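PDB 7BTU: putative tRNA (Adenine(37)-N6)-methyltransferase, which probably transfers a methyl group from S-adenosyl-L-methionine to the threonylcarbamoyladenosine at position 37 of tRNA. Local coordinates for the interface of chains A and B. Sequence-based numbering; all coordinates share one arbitrary frame. Chains: chain A/B, Putative tRNA (Adenine(37)-N6)-methyltransferase.

The interface of chains A and B. Residues chain A 29-30, 97, 155-157; chain B 142-143.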
loop_
_atom_site.group_PDB
_atom_site.type_symbol
_atom_site.label_atom_id
_atom_site.label_comp_id
_atom_site.label_asym_id
_atom_site.label_seq_id
_atom_site.Cartn_x
_atom_site.Cartn_y
_atom_site.Cartn_z
ATOM N N ARG A 29 7.580 -11.390 -10.395
ATOM C CA ARG A 29 7.481 -11.173 -8.955
ATOM C C ARG A 29 8.143 -9.850 -8.535
ATOM O O ARG A 29 7.902 -9.357 -7.429
ATOM C CB ARG A 29 8.175 -12.341 -8.237
ATOM C CG ARG A 29 7.541 -13.722 -8.438
ATOM C CD ARG A 29 8.083 -14.726 -7.414
ATOM N NE ARG A 29 7.914 -14.240 -6.038
ATOM C CZ ARG A 29 8.921 -13.928 -5.208
ATOM N NH1 ARG A 29 10.195 -14.051 -5.598
ATOM N NH2 ARG A 29 8.664 -13.472 -3.980
ATOM N N GLN A 30 9.014 -9.292 -9.376
ATOM C CA GLN A 30 9.633 -7.991 -9.104
ATOM C C GLN A 30 9.274 -7.076 -10.263
ATOM O O GLN A 30 10.147 -6.715 -11.062
ATOM C CB GLN A 30 11.149 -8.147 -8.913
ATOM C CG GLN A 30 11.806 -6.859 -8.429
ATOM C CD GLN A 30 13.150 -7.107 -7.674
ATOM O OE1 GLN A 30 13.756 -8.186 -7.770
ATOM N NE2 GLN A 30 13.586 -6.104 -6.922
ATOM N N ARG A 97 1.349 -12.348 0.459
ATOM C CA ARG A 97 0.852 -11.421 -0.550
ATOM C C ARG A 97 0.134 -12.214 -1.640
ATOM O O ARG A 97 0.209 -11.884 -2.823
ATOM C CB ARG A 97 2.007 -10.586 -1.115
ATOM C CG ARG A 97 2.634 -9.618 -0.068
ATOM C CD ARG A 97 4.064 -9.141 -0.407
ATOM N NE ARG A 97 4.137 -8.056 -1.400
ATOM C CZ ARG A 97 4.129 -6.730 -1.160
ATOM N NH1 ARG A 97 4.004 -6.204 0.097
ATOM N NH2 ARG A 97 4.209 -5.907 -2.223
ATOM N N ASP A 155 9.171 -14.037 0.707
ATOM C CA ASP A 155 9.022 -12.735 0.055
ATOM C C ASP A 155 10.362 -12.146 -0.420
ATOM O O ASP A 155 10.449 -10.946 -0.740
ATOM C CB ASP A 155 8.335 -11.779 1.035
ATOM C CG ASP A 155 6.879 -12.189 1.320
ATOM O OD1 ASP A 155 6.137 -12.388 0.346
ATOM O OD2 ASP A 155 6.495 -12.327 2.506
ATOM N N ALA A 156 11.394 -12.960 -0.491
ATOM C CA ALA A 156 12.656 -12.506 -1.035
ATOM C C ALA A 156 12.502 -12.285 -2.537
ATOM O O ALA A 156 11.716 -12.972 -3.188
ATOM C CB ALA A 156 13.753 -13.550 -0.769
ATOM N N PRO A 157 13.252 -11.348 -3.112
ATOM C CA PRO A 157 13.132 -11.083 -4.556
ATOM C C PRO A 157 13.621 -12.275 -5.370
ATOM O O PRO A 157 14.381 -13.125 -4.868
ATOM C CB PRO A 157 14.020 -9.842 -4.767
ATOM C CG PRO A 157 14.955 -9.810 -3.583
ATOM C CD PRO A 157 14.263 -10.501 -2.445
ATOM N N TYR B 142 11.655 -4.789 -0.995
ATOM C CA TYR B 142 12.063 -4.771 -2.388
ATOM C C TYR B 142 10.899 -4.366 -3.282
ATOM O O TYR B 142 11.120 -3.678 -4.281
ATOM C CB TYR B 142 12.656 -6.123 -2.803
ATOM C CG TYR B 142 11.642 -7.091 -3.346
ATOM C CD1 TYR B 142 11.169 -6.976 -4.648
ATOM C CD2 TYR B 142 11.203 -8.166 -2.580
ATOM C CE1 TYR B 142 10.260 -7.857 -5.145
ATOM C CE2 TYR B 142 10.268 -9.074 -3.087
ATOM C CZ TYR B 142 9.801 -8.911 -4.357
ATOM O OH TYR B 142 8.887 -9.810 -4.871
ATOM N N ALA B 143 9.664 -4.697 -2.896
ATOM C CA ALA B 143 8.519 -4.346 -3.721
ATOM C C ALA B 143 7.911 -2.996 -3.349
ATOM O O ALA B 143 7.425 -2.298 -4.242
ATOM C CB ALA B 143 7.423 -5.416 -3.651
HETATM O O HOH W 1 11.574 -3.765 -7.068
#
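A:Pro157 lays its pyrrolidine ring over one face of the B:Tyr142 phenol, its CB 3.9 Å from the centroid of the aromatic ring in a CH-pi contact, and this pair is the apolar centre of a patch in which an aromatic side chain may anchor one chain against loops and a short 3-10 turn of its symmetry mate, if the crystal dimer is the biological one. B:Tyr142, from the short helix 141-144, has 110 Å² of its surface hidden by chain A. On the opposite face of its ring, displaced toward the rim, lies the methyl group of its own neighbour B:Ala143, whose CB also meets A:Arg97 NH2 at 3.6 Å.

A:Gln30 runs along the CD1/CE1 edge of the phenol, raised toward the A:Pro157 face. With CG anti to the backbone N (chi1 -172°) and the chain extended beyond it, this side chain brings NE2 to 3.4 Å from B:Tyr142 CD1, its amide plane turned 64° from the ring. At the other edge the backbone carbonyl oxygen of A:Asp155 lies in the ring plane on the CD2/CE2 side.

Further out, the phenol hydroxyl OH donates a hydrogen bond of 2.8 Å to the backbone O of A:Arg29, approaching from above the carbonyl plane. The guanidinium of A:Arg29 also presents a face to this hydroxyl, turned steeply from the ring. A bend at chi3 (54°) folds the arginine back toward A:Ala156, whose carbonyl O accepts from both NH1 and NH2 within the guanidinium plane. This second-shell bracing ties the loop of A:Arg29 to the one that supplies A:Pro157, and probably keeps the walls around the phenol in register. The two-fold symmetry of the dimer in the crystal repeats the contact with chains exchanged. At the polar rim, water 1 links the subunits, lying 3.1 Å from A:Gln30 NE2 and 2.8 Å from the backbone O of B:Tyr142.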